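Local atomic coordinates of inositol-3-phosphate synthase (Caenorhabditis elegans, PDB entry 1VKO), a protein that belongs to a synthase family of the Rossmann-fold clan, binds nicotinamide-adenine-dinucleotide, pyrophosphate and a potassium ion, and is modelled as an assembly of four chains. Residues Y116-Q122 with I148-N152; N250-Y254 with Q369-I375; I290-A294 with L312-V318. All blocks are in the same frame, centred on the assembly; numbering follows the deposited sequence.

Contact 1 of 3, residues Y116-Q122 with I148-N152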
loop_
_atom_site.group_PDB
_atom_site.type_symbol
_atom_site.label_atom_id
_atom_site.label_comp_id
_atom_site.label_asym_id
_atom_site.label_seq_id
_atom_site.Cartn_x
_atom_site.Cartn_y
_atom_site.Cartn_z
ATOM N N TYR A 116 -25.451 3.851 15.064
ATOM C CA TYR A 116 -25.745 2.662 14.248
ATOM C C TYR A 116 -25.186 2.831 12.873
ATOM O O TYR A 116 -25.795 2.376 11.935
ATOM C CB TYR A 116 -27.264 2.328 14.120
ATOM C CG TYR A 116 -27.886 1.756 15.396
ATOM C CD1 TYR A 116 -27.372 0.611 15.983
ATOM C CD2 TYR A 116 -28.953 2.383 16.019
ATOM C CE1 TYR A 116 -27.885 0.116 17.135
ATOM C CE2 TYR A 116 -29.504 1.865 17.189
ATOM C CZ TYR A 116 -28.958 0.738 17.736
ATOM O OH TYR A 116 -29.440 0.234 18.906
ATOM N N PHE A 117 -24.016 3.444 12.734
ATOM C CA PHE A 117 -23.406 3.520 11.404
ATOM C C PHE A 117 -23.063 2.124 10.843
ATOM O O PHE A 117 -22.879 1.151 11.578
ATOM C CB PHE A 117 -22.167 4.414 11.412
ATOM C CG PHE A 117 -22.466 5.892 11.391
ATOM C CD1 PHE A 117 -23.756 6.380 11.645
ATOM C CD2 PHE A 117 -21.429 6.808 11.153
ATOM C CE1 PHE A 117 -24.029 7.749 11.647
ATOM C CE2 PHE A 117 -21.677 8.197 11.155
ATOM C CZ PHE A 117 -22.985 8.670 11.413
ATOM N N GLY A 118 -23.015 2.031 9.527
ATOM C CA GLY A 118 -22.791 0.757 8.894
ATOM C C GLY A 118 -23.944 -0.209 8.926
ATOM O O GLY A 118 -23.763 -1.366 8.547
ATOM N N SER A 119 -25.117 0.249 9.390
ATOM C CA SER A 119 -26.386 -0.473 9.221
ATOM C C SER A 119 -27.012 0.058 7.929
ATOM O O SER A 119 -27.252 1.248 7.842
ATOM C CB SER A 119 -27.308 -0.168 10.421
ATOM O OG SER A 119 -28.485 -0.988 10.460
ATOM N N VAL A 120 -27.233 -0.767 6.906
ATOM C CA VAL A 120 -28.004 -0.286 5.750
ATOM C C VAL A 120 -29.383 0.230 6.192
ATOM O O VAL A 120 -29.790 1.341 5.809
ATOM C CB VAL A 120 -28.174 -1.333 4.629
ATOM C CG1 VAL A 120 -29.053 -0.804 3.499
ATOM C CG2 VAL A 120 -26.834 -1.720 4.034
ATOM N N THR A 121 -30.089 -0.531 7.025
ATOM C CA THR A 121 -31.477 -0.179 7.335
ATOM C C THR A 121 -31.565 1.098 8.148
ATOM O O THR A 121 -32.498 1.840 7.970
ATOM C CB THR A 121 -32.222 -1.322 8.035
ATOM O OG1 THR A 121 -31.560 -1.693 9.258
ATOM C CG2 THR A 121 -32.194 -2.594 7.176
ATOM N N GLN A 122 -30.577 1.361 9.009
ATOM C CA GLN A 122 -30.651 2.480 9.921
ATOM C C GLN A 122 -30.060 3.734 9.318
ATOM O O GLN A 122 -30.401 4.810 9.772
ATOM C CB GLN A 122 -29.967 2.211 11.276
ATOM C CG GLN A 122 -30.560 1.093 12.119
ATOM C CD GLN A 122 -32.099 1.148 12.234
ATOM O OE1 GLN A 122 -32.795 0.240 11.766
ATOM N NE2 GLN A 122 -32.616 2.201 12.854
ATOM N N ILE A 148 -40.008 -0.162 9.813
ATOM C CA ILE A 148 -39.171 -1.309 10.200
ATOM C C ILE A 148 -38.693 -1.130 11.631
ATOM O O ILE A 148 -38.771 -0.045 12.157
ATOM C CB ILE A 148 -37.958 -1.490 9.254
ATOM C CG1 ILE A 148 -37.107 -0.211 9.204
ATOM C CG2 ILE A 148 -38.415 -1.944 7.872
ATOM C CD1 ILE A 148 -35.804 -0.321 8.449
ATOM N N LEU A 149 -38.207 -2.194 12.261
ATOM C CA LEU A 149 -37.658 -2.080 13.611
ATOM C C LEU A 149 -36.446 -1.146 13.702
ATOM O O LEU A 149 -35.750 -0.907 12.715
ATOM C CB LEU A 149 -37.243 -3.455 14.117
ATOM C CG LEU A 149 -38.299 -4.541 14.219
ATOM C CD1 LEU A 149 -37.596 -5.880 14.179
ATOM C CD2 LEU A 149 -39.113 -4.345 15.514
ATOM N N SER A 150 -36.227 -0.597 14.894
ATOM C CA SER A 150 -34.934 -0.043 15.254
ATOM C C SER A 150 -34.269 -1.097 16.082
ATOM O O SER A 150 -34.962 -1.830 16.793
ATOM C CB SER A 150 -35.111 1.190 16.137
ATOM O OG SER A 150 -33.984 1.373 16.991
ATOM N N PRO A 151 -32.947 -1.180 16.066
ATOM C CA PRO A 151 -32.279 -2.205 16.872
ATOM C C PRO A 151 -32.557 -1.997 18.353
ATOM O O PRO A 151 -32.318 -2.901 19.138
ATOM C CB PRO A 151 -30.797 -1.994 16.561
ATOM C CG PRO A 151 -30.799 -1.344 15.182
ATOM C CD PRO A 151 -31.980 -0.367 15.297
ATOM N N ASN A 152 -33.050 -0.818 18.726
ATOM C CA ASN A 152 -33.423 -0.572 20.102
ATOM C C ASN A 152 -34.638 -1.408 20.506
ATOM O O ASN A 152 -34.835 -1.648 21.680
ATOM C CB ASN A 152 -33.671 0.928 20.356
ATOM C CG ASN A 152 -32.440 1.783 20.056
ATOM O OD1 ASN A 152 -31.286 1.323 20.137
ATOM N ND2 ASN A 152 -32.680 3.029 19.702
#

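Contact 2 of 3, residues N250-Y254 with Q369-I375. With NAD (nicotinamide-adenine-dinucleotide), chain G; POP (pyrophosphate 2-), chain H.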
loop_
_atom_site.group_PDB
_atom_site.type_symbol
_atom_site.label_atom_id
_atom_site.label_comp_id
_atom_site.label_asym_id
_atom_site.label_seq_id
_atom_site.Cartn_x
_atom_site.Cartn_y
_atom_site.Cartn_z
ATOM N N ASN A 250 -18.698 -20.020 16.290
ATOM C CA ASN A 250 -17.550 -20.355 15.468
ATOM C C ASN A 250 -17.929 -21.134 14.240
ATOM O O ASN A 250 -18.889 -21.909 14.225
ATOM C CB ASN A 250 -16.465 -21.076 16.255
ATOM C CG ASN A 250 -15.818 -20.165 17.280
ATOM O OD1 ASN A 250 -16.211 -20.168 18.460
ATOM N ND2 ASN A 250 -14.903 -19.284 16.816
ATOM N N THR A 251 -17.195 -20.843 13.175
ATOM C CA THR A 251 -17.322 -21.512 11.928
ATOM C C THR A 251 -17.159 -22.988 12.211
ATOM O O THR A 251 -16.122 -23.395 12.728
ATOM C CB THR A 251 -16.179 -20.981 11.058
ATOM O OG1 THR A 251 -16.487 -19.634 10.755
ATOM C CG2 THR A 251 -16.154 -21.653 9.688
ATOM N N GLU A 252 -18.189 -23.766 11.902
ATOM C CA GLU A 252 -18.113 -25.243 11.869
ATOM C C GLU A 252 -17.520 -25.671 10.525
ATOM O O GLU A 252 -17.497 -24.886 9.586
ATOM C CB GLU A 252 -19.522 -25.877 11.950
ATOM C CG GLU A 252 -20.329 -25.448 13.168
ATOM C CD GLU A 252 -21.682 -26.132 13.310
ATOM O OE1 GLU A 252 -22.477 -26.267 12.337
ATOM O OE2 GLU A 252 -21.964 -26.526 14.449
ATOM N N ARG A 253 -17.049 -26.912 10.421
ATOM C CA ARG A 253 -16.806 -27.501 9.093
ATOM C C ARG A 253 -18.138 -27.839 8.411
ATOM O O ARG A 253 -19.223 -27.767 9.011
ATOM C CB ARG A 253 -15.949 -28.772 9.190
ATOM C CG ARG A 253 -16.594 -29.877 10.021
ATOM C CD ARG A 253 -15.922 -31.217 9.924
ATOM N NE ARG A 253 -16.538 -32.227 10.792
ATOM C CZ ARG A 253 -17.523 -33.064 10.444
ATOM N NH1 ARG A 253 -18.076 -33.015 9.219
ATOM N NH2 ARG A 253 -17.981 -33.946 11.338
ATOM N N TYR A 254 -18.037 -28.180 7.135
ATOM C CA TYR A 254 -19.140 -28.640 6.324
ATOM C C TYR A 254 -19.529 -30.047 6.764
ATOM O O TYR A 254 -18.692 -30.853 7.100
ATOM C CB TYR A 254 -18.660 -28.697 4.873
ATOM C CG TYR A 254 -18.901 -27.429 4.082
ATOM C CD1 TYR A 254 -18.533 -26.192 4.580
ATOM C CD2 TYR A 254 -19.519 -27.477 2.835
ATOM C CE1 TYR A 254 -18.774 -25.045 3.882
ATOM C CE2 TYR A 254 -19.737 -26.328 2.108
ATOM C CZ TYR A 254 -19.345 -25.107 2.636
ATOM O OH TYR A 254 -19.572 -23.930 1.930
ATOM N N GLN A 369 -12.224 -25.667 8.870
ATOM C CA GLN A 369 -12.926 -24.404 9.184
ATOM C C GLN A 369 -12.536 -23.305 8.185
ATOM O O GLN A 369 -13.416 -22.611 7.641
ATOM C CB GLN A 369 -12.628 -23.958 10.629
ATOM C CG GLN A 369 -13.466 -24.667 11.733
ATOM C CD GLN A 369 -12.927 -26.026 12.123
ATOM O OE1 GLN A 369 -11.738 -26.164 12.463
ATOM N NE2 GLN A 369 -13.793 -27.040 12.091
ATOM N N PHE A 370 -11.226 -23.163 7.936
ATOM C CA PHE A 370 -10.723 -22.305 6.843
ATOM C C PHE A 370 -11.317 -22.648 5.467
ATOM O O PHE A 370 -11.597 -21.726 4.703
ATOM C CB PHE A 370 -9.189 -22.292 6.755
ATOM C CG PHE A 370 -8.668 -21.662 5.490
ATOM C CD1 PHE A 370 -8.632 -20.270 5.355
ATOM C CD2 PHE A 370 -8.255 -22.461 4.415
ATOM C CE1 PHE A 370 -8.169 -19.671 4.172
ATOM C CE2 PHE A 370 -7.785 -21.872 3.216
ATOM C CZ PHE A 370 -7.738 -20.474 3.095
ATOM N N ARG A 371 -11.504 -23.935 5.140
ATOM C CA ARG A 371 -12.272 -24.283 3.924
ATOM C C ARG A 371 -13.673 -23.641 3.883
ATOM O O ARG A 371 -13.991 -22.964 2.889
ATOM C CB ARG A 371 -12.380 -25.802 3.673
ATOM C CG ARG A 371 -11.520 -26.346 2.519
ATOM C CD ARG A 371 -12.180 -26.325 1.108
ATOM N NE ARG A 371 -11.512 -25.390 0.189
ATOM C CZ ARG A 371 -11.834 -25.189 -1.099
ATOM N NH1 ARG A 371 -12.835 -25.849 -1.683
ATOM N NH2 ARG A 371 -11.140 -24.308 -1.817
ATOM N N SER A 372 -14.496 -23.844 4.937
ATOM C CA SER A 372 -15.826 -23.207 5.018
ATOM C C SER A 372 -15.718 -21.773 4.465
ATOM O O SER A 372 -16.412 -21.393 3.509
ATOM C CB SER A 372 -16.348 -23.141 6.478
ATOM O OG SER A 372 -16.770 -24.389 7.018
ATOM N N LYS A 373 -14.828 -20.987 5.076
ATOM C CA LYS A 373 -14.627 -19.558 4.754
ATOM C C LYS A 373 -13.977 -19.245 3.384
ATOM O O LYS A 373 -14.467 -18.367 2.654
ATOM C CB LYS A 373 -13.835 -18.883 5.883
ATOM C CG LYS A 373 -13.711 -17.387 5.718
ATOM C CD LYS A 373 -14.987 -16.635 6.138
ATOM C CE LYS A 373 -15.209 -16.692 7.651
ATOM N NZ LYS A 373 -16.564 -16.142 7.921
ATOM N N GLU A 374 -12.865 -19.919 3.058
ATOM C CA GLU A 374 -12.248 -19.838 1.710
ATOM C C GLU A 374 -13.247 -19.929 0.548
ATOM O O GLU A 374 -13.214 -19.090 -0.349
ATOM C CB GLU A 374 -11.171 -20.916 1.526
ATOM C CG GLU A 374 -10.414 -20.855 0.192
ATOM C CD GLU A 374 -9.308 -21.896 0.124
ATOM O OE1 GLU A 374 -9.581 -23.062 0.509
ATOM O OE2 GLU A 374 -8.163 -21.552 -0.285
ATOM N N ILE A 375 -14.111 -20.949 0.563
ATOM C CA ILE A 375 -15.136 -21.140 -0.485
ATOM C C ILE A 375 -16.046 -19.910 -0.664
ATOM O O ILE A 375 -16.267 -19.472 -1.800
ATOM C CB ILE A 375 -16.007 -22.427 -0.234
ATOM C CG1 ILE A 375 -15.139 -23.697 -0.249
ATOM C CG2 ILE A 375 -17.193 -22.511 -1.261
ATOM C CD1 ILE A 375 -15.915 -25.009 -0.050
HETATM P PA NAD G . -15.991 -15.305 18.365
HETATM O O1A NAD G . -15.099 -16.401 18.706
HETATM O O2A NAD G . -15.596 -14.118 19.143
HETATM O O5B NAD G . -17.472 -15.797 18.646
HETATM C C5B NAD G . -17.771 -17.161 18.671
HETATM C C4B NAD G . -18.527 -17.437 19.957
HETATM O O4B NAD G . -19.382 -18.537 19.739
HETATM C C3B NAD G . -17.615 -17.816 21.089
HETATM O O3B NAD G . -18.230 -17.248 22.235
HETATM C C2B NAD G . -17.743 -19.305 21.243
HETATM O O2B NAD G . -17.828 -19.517 22.651
HETATM C C1B NAD G . -19.122 -19.568 20.646
HETATM N N9A NAD G . -19.448 -20.910 20.100
HETATM C C8A NAD G . -18.674 -21.794 19.411
HETATM N N7A NAD G . -19.416 -22.893 19.149
HETATM C C5A NAD G . -20.657 -22.756 19.650
HETATM C C6A NAD G . -21.792 -23.584 19.699
HETATM N N6A NAD G . -21.817 -24.838 19.218
HETATM N N1A NAD G . -22.915 -23.124 20.337
HETATM C C2A NAD G . -22.922 -21.900 20.940
HETATM N N3A NAD G . -21.801 -21.135 20.918
HETATM C C4A NAD G . -20.677 -21.528 20.280
HETATM O O3 NAD G . -16.003 -15.003 16.773
HETATM P PN NAD G . -16.792 -13.740 16.207
HETATM O O1N NAD G . -17.859 -13.414 17.189
HETATM O O2N NAD G . -15.797 -12.720 15.865
HETATM O O5D NAD G . -17.606 -14.271 14.908
HETATM C C5D NAD G . -18.363 -15.468 14.961
HETATM C C4D NAD G . -18.628 -16.111 13.587
HETATM O O4D NAD G . -19.067 -15.142 12.666
HETATM C C3D NAD G . -17.401 -16.783 12.961
HETATM O O3D NAD G . -17.806 -17.980 12.358
HETATM C C2D NAD G . -17.051 -15.869 11.814
HETATM O O2D NAD G . -16.463 -16.502 10.689
HETATM C C1D NAD G . -18.410 -15.348 11.435
HETATM N N1N NAD G . -18.161 -14.159 10.628
HETATM C C2N NAD G . -17.530 -13.086 11.176
HETATM C C3N NAD G . -17.282 -11.987 10.385
HETATM C C7N NAD G . -16.953 -10.734 11.105
HETATM O O7N NAD G . -16.826 -10.859 12.509
HETATM N N7N NAD G . -16.822 -9.586 10.428
HETATM C C4N NAD G . -17.685 -11.954 9.036
HETATM C C5N NAD G . -18.305 -13.058 8.496
HETATM C C6N NAD G . -18.537 -14.180 9.308
HETATM P P1 POP H . -14.907 -10.001 4.796
HETATM O O1 POP H . -16.055 -9.156 4.262
HETATM O O2 POP H . -13.882 -9.112 5.461
HETATM O O3 POP H . -14.243 -10.732 3.639
HETATM O O POP H . -15.483 -11.032 5.923
HETATM P P2 POP H . -14.627 -12.123 6.782
HETATM O O4 POP H . -14.373 -11.534 8.166
HETATM O O5 POP H . -15.434 -13.412 6.859
HETATM O O6 POP H . -13.250 -12.494 6.218
HETATM O O HOH W 1 -19.021 -21.411 2.690
#

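Contact 3 of 3, residues I290-A294 with L312-V318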
loop_
_atom_site.group_PDB
_atom_site.type_symbol
_atom_site.label_atom_id
_atom_site.label_comp_id
_atom_site.label_asym_id
_atom_site.label_seq_id
_atom_site.Cartn_x
_atom_site.Cartn_y
_atom_site.Cartn_z
ATOM N N ILE A 290 -37.056 -23.709 13.162
ATOM C CA ILE A 290 -38.134 -23.916 12.224
ATOM C C ILE A 290 -39.304 -24.572 12.919
ATOM O O ILE A 290 -40.414 -24.059 12.844
ATOM C CB ILE A 290 -37.679 -24.764 11.021
ATOM C CG1 ILE A 290 -36.648 -23.999 10.205
ATOM C CG2 ILE A 290 -38.878 -25.129 10.170
ATOM C CD1 ILE A 290 -35.748 -24.918 9.368
ATOM N N LEU A 291 -39.051 -25.673 13.622
ATOM C CA LEU A 291 -40.127 -26.388 14.328
ATOM C C LEU A 291 -40.903 -25.517 15.306
ATOM O O LEU A 291 -42.073 -25.758 15.535
ATOM C CB LEU A 291 -39.621 -27.691 14.991
ATOM C CG LEU A 291 -39.109 -28.673 13.934
ATOM C CD1 LEU A 291 -38.351 -29.720 14.598
ATOM C CD2 LEU A 291 -40.233 -29.285 13.173
ATOM N N GLU A 292 -40.255 -24.478 15.826
ATOM C CA GLU A 292 -40.903 -23.481 16.702
ATOM C C GLU A 292 -41.390 -22.204 16.012
ATOM O O GLU A 292 -41.733 -21.227 16.684
ATOM C CB GLU A 292 -39.947 -23.094 17.818
ATOM C CG GLU A 292 -39.619 -24.234 18.757
ATOM C CD GLU A 292 -40.858 -24.760 19.459
ATOM O OE1 GLU A 292 -41.830 -23.973 19.586
ATOM O OE2 GLU A 292 -40.858 -25.947 19.873
ATOM N N GLY A 293 -41.401 -22.183 14.684
ATOM C CA GLY A 293 -41.882 -20.998 13.978
ATOM C C GLY A 293 -40.984 -19.765 14.018
ATOM O O GLY A 293 -41.393 -18.684 13.571
ATOM N N ALA A 294 -39.769 -19.927 14.554
ATOM C CA ALA A 294 -38.688 -18.918 14.463
ATOM C C ALA A 294 -37.938 -19.007 13.135
ATOM O O ALA A 294 -37.775 -20.088 12.572
ATOM C CB ALA A 294 -37.702 -19.075 15.617
ATOM N N LEU A 312 -37.642 -28.155 4.935
ATOM C CA LEU A 312 -38.324 -28.151 6.231
ATOM C C LEU A 312 -38.853 -26.757 6.545
ATOM O O LEU A 312 -39.950 -26.590 7.082
ATOM C CB LEU A 312 -37.393 -28.669 7.344
ATOM C CG LEU A 312 -37.985 -28.888 8.757
ATOM C CD1 LEU A 312 -38.974 -30.079 8.866
ATOM C CD2 LEU A 312 -36.871 -29.031 9.760
ATOM N N ALA A 313 -38.061 -25.746 6.194
ATOM C CA ALA A 313 -38.521 -24.383 6.295
ATOM C C ALA A 313 -39.706 -24.108 5.348
ATOM O O ALA A 313 -40.655 -23.432 5.744
ATOM C CB ALA A 313 -37.385 -23.438 6.031
ATOM N N GLU A 314 -39.651 -24.603 4.103
ATOM C CA GLU A 314 -40.767 -24.414 3.147
ATOM C C GLU A 314 -42.051 -24.982 3.776
ATOM O O GLU A 314 -43.107 -24.360 3.748
ATOM C CB GLU A 314 -40.502 -25.088 1.771
ATOM C CG GLU A 314 -39.676 -24.295 0.734
ATOM C CD GLU A 314 -39.051 -25.167 -0.388
ATOM O OE1 GLU A 314 -39.106 -26.427 -0.325
ATOM O OE2 GLU A 314 -38.469 -24.594 -1.345
ATOM N N ARG A 315 -41.925 -26.168 4.359
ATOM C CA ARG A 315 -43.050 -26.899 4.911
ATOM C C ARG A 315 -43.597 -26.257 6.165
ATOM O O ARG A 315 -44.762 -26.445 6.497
ATOM C CB ARG A 315 -42.631 -28.333 5.211
ATOM C CG ARG A 315 -43.563 -29.368 4.602
ATOM C CD ARG A 315 -42.968 -30.760 4.519
ATOM N NE ARG A 315 -42.591 -31.241 5.842
ATOM C CZ ARG A 315 -41.936 -32.366 6.048
ATOM N NH1 ARG A 315 -41.594 -33.100 4.995
ATOM N NH2 ARG A 315 -41.618 -32.753 7.289
ATOM N N HIS A 316 -42.775 -25.491 6.866
ATOM C CA HIS A 316 -43.207 -24.906 8.142
ATOM C C HIS A 316 -43.493 -23.409 8.083
ATOM O O HIS A 316 -43.845 -22.795 9.096
ATOM C CB HIS A 316 -42.236 -25.264 9.272
ATOM C CG HIS A 316 -42.535 -26.578 9.920
ATOM N ND1 HIS A 316 -42.139 -27.784 9.381
ATOM C CD2 HIS A 316 -43.209 -26.879 11.054
ATOM C CE1 HIS A 316 -42.551 -28.774 10.154
ATOM N NE2 HIS A 316 -43.203 -28.252 11.176
ATOM N N LYS A 317 -43.367 -22.844 6.881
ATOM C CA LYS A 317 -43.702 -21.447 6.610
ATOM C C LYS A 317 -42.848 -20.434 7.384
ATOM O O LYS A 317 -43.337 -19.438 7.945
ATOM C CB LYS A 317 -45.212 -21.202 6.785
ATOM C CG LYS A 317 -46.039 -21.345 5.496
ATOM C CD LYS A 317 -45.958 -22.741 4.863
ATOM C CE LYS A 317 -47.250 -23.067 4.096
ATOM N N VAL A 318 -41.544 -20.694 7.351
ATOM C CA VAL A 318 -40.534 -19.900 8.041
ATOM C C VAL A 318 -39.432 -19.494 7.034
ATOM O O VAL A 318 -39.253 -20.160 5.993
ATOM C CB VAL A 318 -40.045 -20.734 9.238
ATOM C CG1 VAL A 318 -38.581 -21.080 9.154
ATOM C CG2 VAL A 318 -40.491 -20.104 10.576
#

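Contact 1 of 3, residues Y116-Q122 with I148-N152
Pro151 covers one face of the Tyr116 ring in a CH-pi contact just before strand 154-159, an outermost strand of the parallel sheet of the Rossmann-type domain. Its CG stands 3.8 Å from the centroid of the Tyr116 ring and 12° off the ring normal, so a CH2 of the proline sits over the centre of the pi cloud; the compact, slightly polarised aliphatic ring suits a tyrosine face. The hydroxyl end of the same tyrosine reaches past the proline, and Asn152 OD1 meets it in the ring plane as a hydrogen-bond acceptor; the modelled bond is very short, and its exact length is doubtful. Ring and amide planes are turned 46° apart. Pro151 CD also packs on the Gln122 side chain, 3.4 Å from Gln122 CD. At the other end of the contact, Ile148 CG1 sits between its backbone N and carbonyl carbon (chi1 57°), and from there the chain extends to place CD1 3.7 Å from Thr121 CB. The Thr121 hydroxyl is turned to Asp450. Turns shape both partners: a type II turn from Tyr116 to Ser119, with Gly118 at positive phi, leads to Ser119 as N-cap of helix 120-123, while Phe117 packs on Ile424 of a second subunit. In the other segment Ser150 forms an ST turn, its OG accepting from Asn152 N at 2.9 Å.

Contact 2 of 3, residues N250-Y254 with Q369-I375
The pocket for nicotinamide-adenine-dinucleotide in this Rossmann-type domain is lined here by the loop after strand 242-247, where Thr251 and Glu252 dock on Gln369 and Ser372 of helix 367-378. Thr251 works with both branches. Its OG1, anti to the carbonyl carbon (chi1 -70°), shares a 2.7 Å hydrogen bond with O3D of the dinucleotide, and its methyl CG2 rests 3.5 Å from Ser372 CB. A threonine suits this boundary between ribose and helix because it offers a hydroxyl and a methyl from one carbon. Gln369, bent at chi2, lays its CG 3.1 Å from Thr251 O. At the next loop residue, Glu252 O accepts from Ser372 OG at 2.7 Å, in the carbonyl plane, tying loop to helix through a small side chain that permits close approach. Lys373, the next helix residue, leaves that interface for the ligands: its chain bends at chi2 and chi3, and NZ donates to O2D of the dinucleotide at 2.8 Å and to O5 of the pyrophosphate at 3.1 Å. A salt bridge to Asp324 gives the same amine a third partner. Toward the outer end, Tyr254 turns a ring edge to Ser372 OG, and a water bridges the two residues, 2.7 Å from Tyr254 OH and 2.7 Å from Ser372 O.

Contact 3 of 3, residues I290-A294 with L312-V318
Ile290 presses all of its branches against the C-terminal part of helix 307-316 and Val318 beyond it. Its CG2 lies 3.5 Å from His316 CB and also approaches Leu312 O, CD1 comes 4.0 Å from Ala313 CB, and CG1 packs 3.7 Å from Val318 CG1. Small Ala313 lets the branched isoleucine come close. Leu291 CD2 meets the imidazole obliquely, 3.7 Å from His316 NE2, while Val318 CG2 comes within 3.4 Å of Gly293 O. A weak hydrogen bond from His316 ND1 to Leu312 O helps orient the ring. Gly293 takes positive phi, readily adopted by glycine, in a Schellman motif closing helix 281-291. Lys317 takes positive phi in a second one, with Val318 N bonded to Ala313 O and a weak bond from Lys317 N to Glu314 O; Ala313 O also accepts from His316 N, on the opposite face of its plane. Farther out, Leu291 and Leu312 pack on Met269 and Ala265 of helix 265-273, respectively, and Glu292 forms salt bridges with Arg228 and Arg232. Since no hydrogen bond joins the segments, their association rests on van der Waals contact, mostly of aliphatic side chains, with methyls also meeting backbone carbonyls; Ile290 O and Ala313 O serve the helix-ending turns.

In the fold
Contact 1 comes first along the chain; contact 3 is nested within the loop closed by contact 2. Their centres lie 26 to 28 Å apart and none touches another. Contact 1 leads into strand 154-159, outermost in the parallel sheet. Contact 2 joins the loop after that sheet's central strand 242-247 to helix 367-378, which lies in the chain between two strands of the mixed sheet. Contact 3 joins the residues leading into strand 295-298 to the end of the helix in its crossover to outermost strand 320-321. Contacts 1 and 2 sit on opposite sides of the chain's centre. Thus the three contacts serve a subunit border, a ligand pocket and helix packing at separate places.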